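Local structure of protein STE5 (Saccharomyces cerevisiae, 3FZE) at residues D27-K32 against V59-Y64; A46-F51 against S70-I75; R53-F58 against N100-E105; L66-V71 against P95-N100. The protein scaffolds yeast mating-pheromone signalling, and the minimal scaffold domain described here cocatalyses phosphorylation of the MAP kinase Fus3 by the kinase Ste7. One frame throughout, in Å; residues are numbered along the deposited sequence.

Contact 1 of 4, residues D27-K32 against V59-Y64; sequences DFTKLK and VDRNNY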
loop_
_atom_site.group_PDB
_atom_site.type_symbol
_atom_site.label_atom_id
_atom_site.label_comp_id
_atom_site.label_asym_id
_atom_site.label_seq_id
_atom_site.Cartn_x
_atom_site.Cartn_y
_atom_site.Cartn_z
ATOM N N ASP A 27 -12.039 0.562 0.213
ATOM C CA ASP A 27 -13.501 0.603 0.200
ATOM C C ASP A 27 -13.890 1.567 1.313
ATOM O O ASP A 27 -13.744 1.260 2.498
ATOM C CB ASP A 27 -14.073 -0.795 0.463
ATOM C CG ASP A 27 -15.588 -0.813 0.519
ATOM O OD1 ASP A 27 -16.190 0.261 0.718
ATOM O OD2 ASP A 27 -16.186 -1.908 0.376
ATOM N N PHE A 28 -14.343 2.750 0.927
ATOM C CA PHE A 28 -14.602 3.815 1.886
ATOM C C PHE A 28 -15.817 3.546 2.765
ATOM O O PHE A 28 -15.927 4.091 3.864
ATOM C CB PHE A 28 -14.759 5.150 1.160
ATOM C CG PHE A 28 -13.521 5.599 0.458
ATOM C CD1 PHE A 28 -12.544 6.309 1.142
ATOM C CD2 PHE A 28 -13.322 5.305 -0.881
ATOM C CE1 PHE A 28 -11.403 6.729 0.499
ATOM C CE2 PHE A 28 -12.177 5.715 -1.525
ATOM C CZ PHE A 28 -11.220 6.429 -0.833
ATOM N N THR A 29 -16.718 2.700 2.282
ATOM C CA THR A 29 -17.946 2.396 3.015
ATOM C C THR A 29 -17.679 1.531 4.247
ATOM O O THR A 29 -18.493 1.487 5.171
ATOM C CB THR A 29 -18.994 1.703 2.115
ATOM O OG1 THR A 29 -18.580 0.360 1.830
ATOM C CG2 THR A 29 -19.183 2.469 0.809
ATOM N N LYS A 30 -16.535 0.852 4.264
ATOM C CA LYS A 30 -16.190 -0.005 5.392
ATOM C C LYS A 30 -15.560 0.785 6.536
ATOM O O LYS A 30 -15.417 0.271 7.646
ATOM C CB LYS A 30 -15.256 -1.134 4.957
ATOM C CG LYS A 30 -15.878 -2.099 3.969
ATOM C CD LYS A 30 -14.966 -3.281 3.694
ATOM C CE LYS A 30 -15.678 -4.340 2.867
ATOM N NZ LYS A 30 -14.988 -5.659 2.966
ATOM N N LEU A 31 -15.184 2.031 6.262
ATOM C CA LEU A 31 -14.553 2.879 7.270
ATOM C C LEU A 31 -15.581 3.429 8.261
ATOM O O LEU A 31 -16.441 4.232 7.901
ATOM C CB LEU A 31 -13.776 4.016 6.602
ATOM C CG LEU A 31 -12.745 3.527 5.580
ATOM C CD1 LEU A 31 -12.012 4.691 4.924
ATOM C CD2 LEU A 31 -11.770 2.548 6.226
ATOM N N LYS A 32 -15.479 2.980 9.509
ATOM C CA LYS A 32 -16.450 3.313 10.548
ATOM C C LYS A 32 -16.103 4.594 11.300
ATOM O O LYS A 32 -16.879 5.062 12.133
ATOM C CB LYS A 32 -16.588 2.153 11.539
ATOM N N VAL A 59 -6.333 2.645 -5.192
ATOM C CA VAL A 59 -7.257 1.879 -6.030
ATOM C C VAL A 59 -8.595 1.762 -5.318
ATOM O O VAL A 59 -8.639 1.531 -4.108
ATOM C CB VAL A 59 -6.702 0.471 -6.303
ATOM C CG1 VAL A 59 -7.650 -0.333 -7.208
ATOM C CG2 VAL A 59 -5.314 0.574 -6.920
ATOM N N ASP A 60 -9.692 1.928 -6.050
ATOM C CA ASP A 60 -11.009 1.784 -5.430
ATOM C C ASP A 60 -11.455 0.321 -5.319
ATOM O O ASP A 60 -10.760 -0.590 -5.767
ATOM C CB ASP A 60 -12.076 2.713 -6.057
ATOM C CG ASP A 60 -12.599 2.239 -7.420
ATOM O OD1 ASP A 60 -12.389 1.074 -7.807
ATOM O OD2 ASP A 60 -13.253 3.061 -8.098
ATOM N N ARG A 61 -12.611 0.102 -4.706
ATOM C CA ARG A 61 -13.053 -1.258 -4.424
ATOM C C ARG A 61 -13.397 -2.062 -5.676
ATOM O O ARG A 61 -13.502 -3.285 -5.613
ATOM C CB ARG A 61 -14.220 -1.263 -3.442
ATOM C CG ARG A 61 -15.480 -0.614 -3.949
ATOM C CD ARG A 61 -16.505 -0.565 -2.830
ATOM N NE ARG A 61 -17.793 -0.055 -3.284
ATOM C CZ ARG A 61 -18.871 0.042 -2.512
ATOM N NH1 ARG A 61 -18.822 -0.343 -1.242
ATOM N NH2 ARG A 61 -20.003 0.517 -3.013
ATOM N N ASN A 62 -13.556 -1.373 -6.800
ATOM C CA ASN A 62 -13.798 -2.032 -8.088
ATOM C C ASN A 62 -12.571 -2.070 -8.994
ATOM O O ASN A 62 -12.683 -2.311 -10.201
ATOM C CB ASN A 62 -14.968 -1.361 -8.795
ATOM C CG ASN A 62 -16.245 -1.543 -8.038
ATOM O OD1 ASN A 62 -16.621 -2.673 -7.725
ATOM N ND2 ASN A 62 -16.909 -0.443 -7.707
ATOM N N ASN A 63 -11.402 -1.846 -8.392
ATOM C CA ASN A 63 -10.106 -1.979 -9.068
ATOM C C ASN A 63 -9.761 -0.859 -10.050
ATOM O O ASN A 63 -8.914 -1.025 -10.931
ATOM C CB ASN A 63 -9.960 -3.345 -9.738
ATOM C CG ASN A 63 -8.517 -3.671 -10.058
ATOM O OD1 ASN A 63 -7.635 -3.493 -9.211
ATOM N ND2 ASN A 63 -8.262 -4.128 -11.285
ATOM N N TYR A 64 -10.394 0.294 -9.869
ATOM C CA TYR A 64 -10.038 1.490 -10.632
ATOM C C TYR A 64 -8.969 2.331 -9.953
ATOM O O TYR A 64 -9.034 2.606 -8.749
ATOM C CB TYR A 64 -11.263 2.363 -10.894
ATOM C CG TYR A 64 -12.240 1.698 -11.817
ATOM C CD1 TYR A 64 -12.042 1.714 -13.195
ATOM C CD2 TYR A 64 -13.336 1.018 -11.311
ATOM C CE1 TYR A 64 -12.925 1.087 -14.051
ATOM C CE2 TYR A 64 -14.235 0.387 -12.164
ATOM C CZ TYR A 64 -14.022 0.429 -13.532
ATOM O OH TYR A 64 -14.913 -0.197 -14.386
#
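Arg-61 reaches back to Asp-27, and the salt bridge between them joins two loops that leave the C-terminal ends of neighbouring parallel strands. Just before it, Asp-60 shapes the turn that presents the arginine: Asp-60 OD1 accepts Asn-62 N at 2.9 Å in an Asx turn and Tyr-64 N from the opposite face of the carboxylate, while residues 60 to 63 make a type I beta turn. Arg-61 then runs extended from CG to NE, and its CD lies 3.5 Å from Asp-27 CG. Beyond it, NH1 forms the salt bridge with the carboxylate through two weak bonds, to Asp-27 OD1 at 3.3 Å and to OD2 at 3.5 Å, the latter nearly straight (168°). The carboxylate and guanidinium planes stand 82° apart, with OD2 at the guanidinium edge. Thr-29 also grips this carboxylate: Thr-29 OG1 meets Asp-27 OD1 on the syn side at 2.6 Å, and Thr-29 N closes a second Asx turn on the same oxygen. With an alanine at Asp-27, Arg-61 would probably lose its anionic mate and Thr-29 the acceptor that fixes its hydroxyl. Asp-27 N also bonds Asn-118 past strand 111-117, and Asp-60 O takes a bond from Gln-25 of strand 19-26, which places the pair at the C-terminal ends of the parallel strands 19-26 and 55-60, where the chain goes on toward helix 35-50.

Contact 2 of 4, residues A46-F51 against S70-I75; sequences ALTIKF and SVLHKI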
loop_
_atom_site.group_PDB
_atom_site.type_symbol
_atom_site.label_atom_id
_atom_site.label_comp_id
_atom_site.label_asym_id
_atom_site.label_seq_id
_atom_site.Cartn_x
_atom_site.Cartn_y
_atom_site.Cartn_z
ATOM N N ALA A 46 5.150 10.230 6.722
ATOM C CA ALA A 46 6.253 9.782 7.567
ATOM C C ALA A 46 7.287 8.983 6.780
ATOM O O ALA A 46 8.496 9.171 6.949
ATOM C CB ALA A 46 5.726 8.967 8.740
ATOM N N LEU A 47 6.802 8.119 5.895
ATOM C CA LEU A 47 7.676 7.234 5.125
ATOM C C LEU A 47 8.606 8.004 4.195
ATOM O O LEU A 47 9.697 7.535 3.897
ATOM C CB LEU A 47 6.843 6.208 4.349
ATOM C CG LEU A 47 6.289 5.080 5.221
ATOM C CD1 LEU A 47 5.144 4.343 4.532
ATOM C CD2 LEU A 47 7.438 4.121 5.582
ATOM N N THR A 48 8.195 9.192 3.760
ATOM C CA THR A 48 9.079 10.004 2.916
ATOM C C THR A 48 10.314 10.532 3.646
ATOM O O THR A 48 11.274 10.933 2.999
ATOM C CB THR A 48 8.368 11.196 2.243
ATOM O OG1 THR A 48 7.908 12.114 3.244
ATOM C CG2 THR A 48 7.213 10.724 1.363
ATOM N N ILE A 49 10.298 10.538 4.979
ATOM C CA ILE A 49 11.490 10.919 5.739
ATOM C C ILE A 49 12.635 9.960 5.397
ATOM O O ILE A 49 13.791 10.369 5.280
ATOM C CB ILE A 49 11.232 10.883 7.261
ATOM C CG1 ILE A 49 10.209 11.955 7.657
ATOM C CG2 ILE A 49 12.534 11.039 8.049
ATOM C CD1 ILE A 49 9.691 11.783 9.064
ATOM N N LYS A 50 12.291 8.686 5.215
ATOM C CA LYS A 50 13.270 7.657 4.853
ATOM C C LYS A 50 13.402 7.445 3.341
ATOM O O LYS A 50 14.502 7.185 2.834
ATOM C CB LYS A 50 12.920 6.325 5.520
ATOM C CG LYS A 50 13.955 5.237 5.246
ATOM C CD LYS A 50 13.845 4.070 6.215
ATOM C CE LYS A 50 14.831 2.958 5.862
ATOM N NZ LYS A 50 16.216 3.269 6.319
ATOM N N PHE A 51 12.277 7.550 2.642
ATOM C CA PHE A 51 12.193 7.258 1.214
ATOM C C PHE A 51 11.681 8.481 0.461
ATOM O O PHE A 51 10.487 8.606 0.227
ATOM C CB PHE A 51 11.225 6.082 0.974
ATOM C CG PHE A 51 11.642 4.799 1.653
ATOM C CD1 PHE A 51 12.744 4.085 1.199
ATOM C CD2 PHE A 51 10.935 4.306 2.739
ATOM C CE1 PHE A 51 13.135 2.902 1.817
ATOM C CE2 PHE A 51 11.313 3.112 3.357
ATOM C CZ PHE A 51 12.410 2.415 2.901
ATOM N N SER A 70 4.459 9.948 -7.165
ATOM C CA SER A 70 5.378 10.281 -6.077
ATOM C C SER A 70 4.636 10.881 -4.894
ATOM O O SER A 70 3.920 11.869 -5.037
ATOM C CB SER A 70 6.442 11.270 -6.561
ATOM O OG SER A 70 7.016 11.982 -5.476
ATOM N N VAL A 71 4.816 10.289 -3.716
ATOM C CA VAL A 71 4.169 10.794 -2.521
ATOM C C VAL A 71 4.489 12.276 -2.275
ATOM O O VAL A 71 3.599 13.077 -1.987
ATOM C CB VAL A 71 4.504 9.932 -1.280
ATOM C CG1 VAL A 71 3.980 10.581 -0.020
ATOM C CG2 VAL A 71 3.892 8.545 -1.429
ATOM N N LEU A 72 5.757 12.650 -2.398
ATOM C CA LEU A 72 6.127 14.051 -2.225
ATOM C C LEU A 72 5.392 14.973 -3.202
ATOM O O LEU A 72 5.087 16.116 -2.873
ATOM C CB LEU A 72 7.639 14.229 -2.387
ATOM C CG LEU A 72 8.504 13.647 -1.268
ATOM C CD1 LEU A 72 9.983 13.950 -1.550
ATOM C CD2 LEU A 72 8.067 14.210 0.076
ATOM N N HIS A 73 5.112 14.464 -4.396
ATOM C CA HIS A 73 4.466 15.252 -5.440
ATOM C C HIS A 73 2.957 15.431 -5.229
ATOM O O HIS A 73 2.428 16.537 -5.385
ATOM C CB HIS A 73 4.738 14.622 -6.806
ATOM C CG HIS A 73 4.079 15.339 -7.945
ATOM N ND1 HIS A 73 3.538 14.677 -9.024
ATOM C CD2 HIS A 73 3.874 16.658 -8.168
ATOM C CE1 HIS A 73 3.034 15.560 -9.870
ATOM N NE2 HIS A 73 3.224 16.767 -9.376
ATOM N N LYS A 74 2.274 14.360 -4.851
ATOM C CA LYS A 74 0.815 14.383 -4.863
ATOM C C LYS A 74 0.136 14.436 -3.495
ATOM O O LYS A 74 -0.980 14.939 -3.380
ATOM C CB LYS A 74 0.285 13.216 -5.696
ATOM C CG LYS A 74 0.609 13.373 -7.178
ATOM C CD LYS A 74 -0.043 12.318 -8.034
ATOM C CE LYS A 74 0.089 12.665 -9.508
ATOM N NZ LYS A 74 -0.527 11.626 -10.389
ATOM N N ILE A 75 0.796 13.924 -2.464
ATOM C CA ILE A 75 0.181 13.887 -1.137
ATOM C C ILE A 75 0.470 15.171 -0.376
ATOM O O ILE A 75 1.390 15.250 0.450
ATOM C CB ILE A 75 0.546 12.618 -0.327
ATOM C CG1 ILE A 75 0.374 11.362 -1.182
ATOM C CG2 ILE A 75 -0.283 12.535 0.953
ATOM C CD1 ILE A 75 -1.006 11.189 -1.799
#
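Thr-48 packs against Val-71 and Leu-72 where the last turn of helix 35-50 meets the short helix 71-74, a small helix-to-helix contact on one outer layer of the alpha/beta/alpha, vWA-like fold. Rotamers decide how the three side chains share the space. With chi1 at 64°, Thr-48 sets OG1 between its backbone N and carbonyl carbon, where the hydroxyl bonds Lys-45 O of its own helix; the polar end is thereby satisfied at home, and the methyl CG2 is turned to Val-71. CG2 of Thr-48 meets Val-71 CG1 at 3.5 Å, the two side chains crossing at a slant. Val-71 holds CG1 opposite its backbone N (chi1 172°), which gives that branch to Thr-48 while the other, CG2, packs on Phe-56 of strand 55-60. Leu-72 approaches differently: the first bond of its side chain runs past the threonine, but with CG beside the backbone N (chi1 -70°) its CD2 methyl is brought against Thr-48. Ser-70 sits at the N-cap of helix 71-74, and in one of its two conformers OG makes a weak capping bond with His-73 N. A backbone bond between Val-71 and Leu-54 ties the start of the same helix to the chain leading into strand 55-60. At the threonine, Leu-72 CD2 lies 3.7 Å from Thr-48 CB and 3.8 Å from Thr-48 OG1.

Contact 3 of 4, residues R53-F58 against N100-E105; sequences RLQFCF and NTLYPE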
loop_
_atom_site.group_PDB
_atom_site.type_symbol
_atom_site.label_atom_id
_atom_site.label_comp_id
_atom_site.label_asym_id
_atom_site.label_seq_id
_atom_site.Cartn_x
_atom_site.Cartn_y
_atom_site.Cartn_z
ATOM N N ARG A 53 11.814 9.221 -2.576
ATOM C CA ARG A 53 11.208 8.840 -3.852
ATOM C C ARG A 53 10.035 7.867 -3.678
ATOM O O ARG A 53 9.627 7.180 -4.614
ATOM C CB ARG A 53 12.279 8.277 -4.790
ATOM C CG ARG A 53 13.411 9.288 -5.008
ATOM C CD ARG A 53 14.539 8.733 -5.848
ATOM N NE ARG A 53 15.248 7.714 -5.103
ATOM C CZ ARG A 53 15.065 6.413 -5.266
ATOM N NH1 ARG A 53 14.211 5.981 -6.182
ATOM N NH2 ARG A 53 15.742 5.552 -4.517
ATOM N N LEU A 54 9.488 7.822 -2.472
ATOM C CA LEU A 54 8.321 6.983 -2.187
ATOM C C LEU A 54 7.237 7.085 -3.267
ATOM O O LEU A 54 6.808 8.184 -3.612
ATOM C CB LEU A 54 7.709 7.391 -0.848
ATOM C CG LEU A 54 6.611 6.493 -0.295
ATOM C CD1 LEU A 54 7.106 5.066 -0.062
ATOM C CD2 LEU A 54 6.056 7.106 0.992
ATOM N N GLN A 55 6.787 5.931 -3.767
ATOM C CA GLN A 55 5.716 5.858 -4.764
ATOM C C GLN A 55 4.454 5.293 -4.136
ATOM O O GLN A 55 4.521 4.525 -3.174
ATOM C CB GLN A 55 6.124 4.949 -5.924
ATOM C CG GLN A 55 7.419 5.370 -6.600
ATOM C CD GLN A 55 7.230 6.644 -7.382
ATOM O OE1 GLN A 55 6.423 6.699 -8.311
ATOM N NE2 GLN A 55 7.957 7.685 -7.007
ATOM N N PHE A 56 3.303 5.667 -4.687
ATOM C CA PHE A 56 2.037 5.169 -4.180
ATOM C C PHE A 56 1.071 4.948 -5.331
ATOM O O PHE A 56 1.260 5.459 -6.435
ATOM C CB PHE A 56 1.400 6.161 -3.209
ATOM C CG PHE A 56 0.777 7.353 -3.885
ATOM C CD1 PHE A 56 -0.586 7.378 -4.150
ATOM C CD2 PHE A 56 1.560 8.419 -4.300
ATOM C CE1 PHE A 56 -1.167 8.468 -4.795
ATOM C CE2 PHE A 56 0.998 9.513 -4.947
ATOM C CZ PHE A 56 -0.366 9.534 -5.196
ATOM N N CYS A 57 0.035 4.180 -5.047
ATOM C CA CYS A 57 -1.095 4.052 -5.944
ATOM C C CYS A 57 -2.326 3.767 -5.099
ATOM O O CYS A 57 -2.301 2.884 -4.255
ATOM C CB CYS A 57 -0.852 2.911 -6.925
ATOM S SG CYS A 57 -2.164 2.728 -8.155
ATOM N N PHE A 58 -3.382 4.548 -5.313
ATOM C CA PHE A 58 -4.670 4.328 -4.667
ATOM C C PHE A 58 -5.627 3.675 -5.652
ATOM O O PHE A 58 -5.723 4.105 -6.800
ATOM C CB PHE A 58 -5.269 5.654 -4.197
ATOM C CG PHE A 58 -4.668 6.180 -2.929
ATOM C CD1 PHE A 58 -4.976 5.601 -1.707
ATOM C CD2 PHE A 58 -3.824 7.274 -2.956
ATOM C CE1 PHE A 58 -4.424 6.096 -0.525
ATOM C CE2 PHE A 58 -3.272 7.781 -1.781
ATOM C CZ PHE A 58 -3.567 7.180 -0.574
ATOM N N ASN A 100 4.681 -0.306 -15.705
ATOM C CA ASN A 100 4.825 0.441 -16.958
ATOM C C ASN A 100 4.628 1.951 -16.781
ATOM O O ASN A 100 5.278 2.763 -17.453
ATOM C CB ASN A 100 3.868 -0.103 -18.022
ATOM C CG ASN A 100 4.329 -1.440 -18.586
ATOM O OD1 ASN A 100 5.519 -1.760 -18.557
ATOM N ND2 ASN A 100 3.389 -2.229 -19.090
ATOM N N THR A 101 3.749 2.314 -15.858
ATOM C CA THR A 101 3.444 3.712 -15.594
ATOM C C THR A 101 4.509 4.372 -14.722
ATOM O O THR A 101 4.981 5.452 -15.052
ATOM C CB THR A 101 2.065 3.873 -14.923
ATOM O OG1 THR A 101 1.047 3.358 -15.790
ATOM C CG2 THR A 101 1.790 5.342 -14.647
ATOM N N LEU A 102 4.890 3.719 -13.625
ATOM C CA LEU A 102 5.902 4.271 -12.721
ATOM C C LEU A 102 7.317 4.113 -13.262
ATOM O O LEU A 102 8.185 4.950 -13.000
ATOM C CB LEU A 102 5.835 3.619 -11.335
ATOM C CG LEU A 102 4.555 3.760 -10.500
ATOM C CD1 LEU A 102 4.710 3.069 -9.161
ATOM C CD2 LEU A 102 4.185 5.213 -10.310
ATOM N N TYR A 103 7.551 3.032 -14.002
ATOM C CA TYR A 103 8.900 2.689 -14.481
ATOM C C TYR A 103 8.946 2.317 -15.966
ATOM O O TYR A 103 9.281 1.186 -16.330
ATOM C CB TYR A 103 9.514 1.573 -13.624
ATOM C CG TYR A 103 9.542 1.927 -12.156
ATOM C CD1 TYR A 103 10.540 2.745 -11.643
ATOM C CD2 TYR A 103 8.554 1.474 -11.293
ATOM C CE1 TYR A 103 10.564 3.089 -10.304
ATOM C CE2 TYR A 103 8.574 1.814 -9.942
ATOM C CZ TYR A 103 9.570 2.621 -9.458
ATOM O OH TYR A 103 9.597 2.963 -8.119
ATOM N N PRO A 104 8.622 3.277 -16.835
ATOM C CA PRO A 104 8.615 3.067 -18.288
ATOM C C PRO A 104 9.971 2.622 -18.836
ATOM O O PRO A 104 10.032 1.947 -19.864
ATOM C CB PRO A 104 8.228 4.453 -18.834
ATOM C CG PRO A 104 8.511 5.405 -17.680
ATOM C CD PRO A 104 8.106 4.611 -16.486
ATOM N N GLU A 105 11.053 3.000 -18.165
ATOM C CA GLU A 105 12.381 2.592 -18.608
ATOM C C GLU A 105 12.945 1.498 -17.708
ATOM O O GLU A 105 14.156 1.309 -17.633
ATOM C CB GLU A 105 13.331 3.791 -18.673
ATOM C CG GLU A 105 12.808 4.962 -19.499
ATOM C CD GLU A 105 12.482 4.577 -20.932
ATOM O OE1 GLU A 105 13.109 3.634 -21.458
ATOM O OE2 GLU A 105 11.598 5.222 -21.536
#
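Arg-53 O is gripped twice, by Asn-19 ND2 and by NE2 of Gln-55, the residue whose side chain also meets helix 95-102. The bond from Gln-55 NE2 to Arg-53 O measures 3.0 Å and is nearly straight (169°); it lies in the glutamine's own amide plane but comes from above the plane of the carbonyl. That bond depends on the bend of the glutamine at chi2 (-71°), and it fixes the rotation of the amide, which in turn settles where OE1 goes. Gln-55 OE1 ends 3.3 Å from the methyl Leu-102 CD2, with the leucine arriving from the opposite direction, while Leu-102 CD1 rests on Gln-55 CB at 4.0 Å. Tyr-103, the first residue past the helix, brings its hydroxyl alongside the aliphatic part of the same glutamine, Tyr-103 OH lying 3.6 Å from Gln-55 CG. The contact is van der Waals packing in which two oxygens lie against carbon, with no polar bond between the segments. Strand alternation supplies the logic: Gln-55 faces helix 95-102, whereas Leu-54 and Phe-58 turn to helix 35-50 on the other side. Helices on both faces of a mostly parallel sheet make the three-layer alpha/beta/alpha arrangement, here that of the vWA-like fold.

Contact 4 of 4, residues L66-V71 against P95-N100; sequences LDYGSV and PIWLKN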
loop_
_atom_site.group_PDB
_atom_site.type_symbol
_atom_site.label_atom_id
_atom_site.label_comp_id
_atom_site.label_asym_id
_atom_site.label_seq_id
_atom_site.Cartn_x
_atom_site.Cartn_y
_atom_site.Cartn_z
ATOM N N LEU A 66 -7.184 5.475 -8.783
ATOM C CA LEU A 66 -7.649 6.799 -8.392
ATOM C C LEU A 66 -6.555 7.853 -8.497
ATOM O O LEU A 66 -6.801 8.981 -8.922
ATOM C CB LEU A 66 -8.219 6.766 -6.972
ATOM C CG LEU A 66 -9.354 5.761 -6.747
ATOM C CD1 LEU A 66 -9.871 5.856 -5.321
ATOM C CD2 LEU A 66 -10.493 5.989 -7.738
ATOM N N ASP A 67 -5.339 7.485 -8.116
ATOM C CA ASP A 67 -4.215 8.387 -8.256
ATOM C C ASP A 67 -2.971 7.570 -7.973
ATOM O O ASP A 67 -3.061 6.450 -7.461
ATOM C CB ASP A 67 -4.316 9.564 -7.292
ATOM C CG ASP A 67 -3.413 10.710 -7.683
ATOM O OD1 ASP A 67 -2.951 10.736 -8.848
ATOM O OD2 ASP A 67 -3.162 11.578 -6.822
ATOM N N TYR A 68 -1.823 8.105 -8.351
ATOM C CA TYR A 68 -0.579 7.351 -8.251
ATOM C C TYR A 68 0.582 8.288 -8.489
ATOM O O TYR A 68 0.402 9.400 -8.974
ATOM C CB TYR A 68 -0.533 6.248 -9.312
ATOM C CG TYR A 68 -0.578 6.802 -10.703
ATOM C CD1 TYR A 68 0.576 7.236 -11.336
ATOM C CD2 TYR A 68 -1.790 6.932 -11.374
ATOM C CE1 TYR A 68 0.531 7.769 -12.606
ATOM C CE2 TYR A 68 -1.844 7.459 -12.635
ATOM C CZ TYR A 68 -0.683 7.874 -13.250
ATOM O OH TYR A 68 -0.757 8.402 -14.519
ATOM N N GLY A 69 1.781 7.820 -8.163
ATOM C CA GLY A 69 2.974 8.573 -8.465
ATOM C C GLY A 69 3.826 8.780 -7.236
ATOM O O GLY A 69 3.892 7.916 -6.362
ATOM N N SER A 70 4.459 9.948 -7.165
ATOM C CA SER A 70 5.378 10.281 -6.077
ATOM C C SER A 70 4.636 10.881 -4.894
ATOM O O SER A 70 3.920 11.869 -5.037
ATOM C CB SER A 70 6.442 11.270 -6.561
ATOM O OG SER A 70 7.016 11.982 -5.476
ATOM N N VAL A 71 4.816 10.289 -3.716
ATOM C CA VAL A 71 4.169 10.794 -2.521
ATOM C C VAL A 71 4.489 12.276 -2.275
ATOM O O VAL A 71 3.599 13.077 -1.987
ATOM C CB VAL A 71 4.504 9.932 -1.280
ATOM C CG1 VAL A 71 3.980 10.581 -0.020
ATOM C CG2 VAL A 71 3.892 8.545 -1.429
ATOM N N PRO A 95 -0.600 -4.864 -11.595
ATOM C CA PRO A 95 0.809 -4.607 -11.284
ATOM C C PRO A 95 1.605 -4.207 -12.530
ATOM O O PRO A 95 2.396 -3.267 -12.456
ATOM C CB PRO A 95 1.289 -5.947 -10.725
ATOM C CG PRO A 95 0.060 -6.530 -10.095
ATOM C CD PRO A 95 -1.080 -6.129 -11.010
ATOM N N ILE A 96 1.398 -4.894 -13.653
ATOM C CA ILE A 96 2.117 -4.527 -14.869
ATOM C C ILE A 96 1.762 -3.112 -15.326
ATOM O O ILE A 96 2.637 -2.362 -15.754
ATOM C CB ILE A 96 1.904 -5.534 -16.031
ATOM C CG1 ILE A 96 2.800 -5.159 -17.214
ATOM C CG2 ILE A 96 0.456 -5.567 -16.472
ATOM C CD1 ILE A 96 4.257 -5.019 -16.847
ATOM N N TRP A 97 0.487 -2.735 -15.228
ATOM C CA TRP A 97 0.111 -1.364 -15.542
ATOM C C TRP A 97 0.923 -0.405 -14.671
ATOM O O TRP A 97 1.468 0.584 -15.158
ATOM C CB TRP A 97 -1.386 -1.101 -15.329
ATOM C CG TRP A 97 -1.698 0.354 -15.482
ATOM C CD1 TRP A 97 -1.984 1.017 -16.643
ATOM C CD2 TRP A 97 -1.704 1.343 -14.442
ATOM N NE1 TRP A 97 -2.176 2.355 -16.387
ATOM C CE2 TRP A 97 -2.013 2.581 -15.049
ATOM C CE3 TRP A 97 -1.483 1.303 -13.063
ATOM C CZ2 TRP A 97 -2.108 3.767 -14.318
ATOM C CZ3 TRP A 97 -1.578 2.485 -12.335
ATOM C CH2 TRP A 97 -1.880 3.700 -12.971
ATOM N N LEU A 98 0.995 -0.703 -13.378
ATOM C CA LEU A 98 1.717 0.159 -12.450
ATOM C C LEU A 98 3.208 0.234 -12.792
ATOM O O LEU A 98 3.787 1.321 -12.804
ATOM C CB LEU A 98 1.509 -0.292 -11.002
ATOM C CG LEU A 98 2.072 0.640 -9.922
ATOM C CD1 LEU A 98 1.330 1.990 -9.896
ATOM C CD2 LEU A 98 2.030 -0.045 -8.552
ATOM N N LYS A 99 3.829 -0.910 -13.069
ATOM C CA LYS A 99 5.247 -0.908 -13.419
ATOM C C LYS A 99 5.502 -0.093 -14.682
ATOM O O LYS A 99 6.424 0.719 -14.727
ATOM C CB LYS A 99 5.789 -2.332 -13.574
ATOM C CG LYS A 99 7.264 -2.397 -13.952
ATOM C CD LYS A 99 7.466 -2.504 -15.461
ATOM C CE LYS A 99 8.947 -2.539 -15.821
ATOM N NZ LYS A 99 9.178 -3.146 -17.172
ATOM N N ASN A 100 4.681 -0.306 -15.705
ATOM C CA ASN A 100 4.825 0.441 -16.958
ATOM C C ASN A 100 4.628 1.951 -16.781
ATOM O O ASN A 100 5.278 2.763 -17.453
ATOM C CB ASN A 100 3.868 -0.103 -18.022
ATOM C CG ASN A 100 4.329 -1.440 -18.586
ATOM O OD1 ASN A 100 5.519 -1.760 -18.557
ATOM N ND2 ASN A 100 3.389 -2.229 -19.090
#
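Tyr-68 and Trp-97 form a T-shaped aromatic pair between the outermost strand 65-68 and helix 95-102. The indole is the edge and the phenol the face: the planes stand at 89°, and the centroids of the tyrosine ring and the tryptophan's six-membered ring are 5.2 Å apart. Trp-97 CH2 does the touching, 3.6 Å from Tyr-68 CD2, and lands off-centre, toward the rim of the tyrosine ring. With CG opposite the backbone N (chi1 172°), the tryptophan ring is carried to the strand. Apolar packing widens the contact, with Thr-101 of the same helix against the tyrosine ring and Leu-98 on Cys-57 of the adjacent strand. Charge enters from Lys-74, which in one of its two conformers makes a cation-pi contact on the face of Tyr-68 away from Trp-97, and also bonds Tyr-68 O and bridges to Asp-67. A serine in place of Tyr-68 would probably leave the Trp-97 edge without the aromatic face it packs on. The geometry is consistent with ring polarity: the C-H edge of the indole, probably slightly positive, meets the electron-rich face of the phenol.

In the fold
From the N terminus, contact 1 closes the first loop, bringing the end of strand 19-26 to the turn after strand 55-60, with helix 35-50 in between. Contact 2 opens inside that loop, at the end of the helix, and closes beyond it, so the two cross. Contact 3 starts on strand 55-60 and closes on helix 95-102, crossing both. Contact 4 nests within contact 3, begins on the segment where contact 2 ends and follows contact 1 in series; its centre lies about 4 Å from that of contact 3. Contacts 3 and 4 tie strands 55-60 and 65-68 to helix 95-102, contact 2 ties helix 71-74 to helix 35-50, and contact 1 joins two loops.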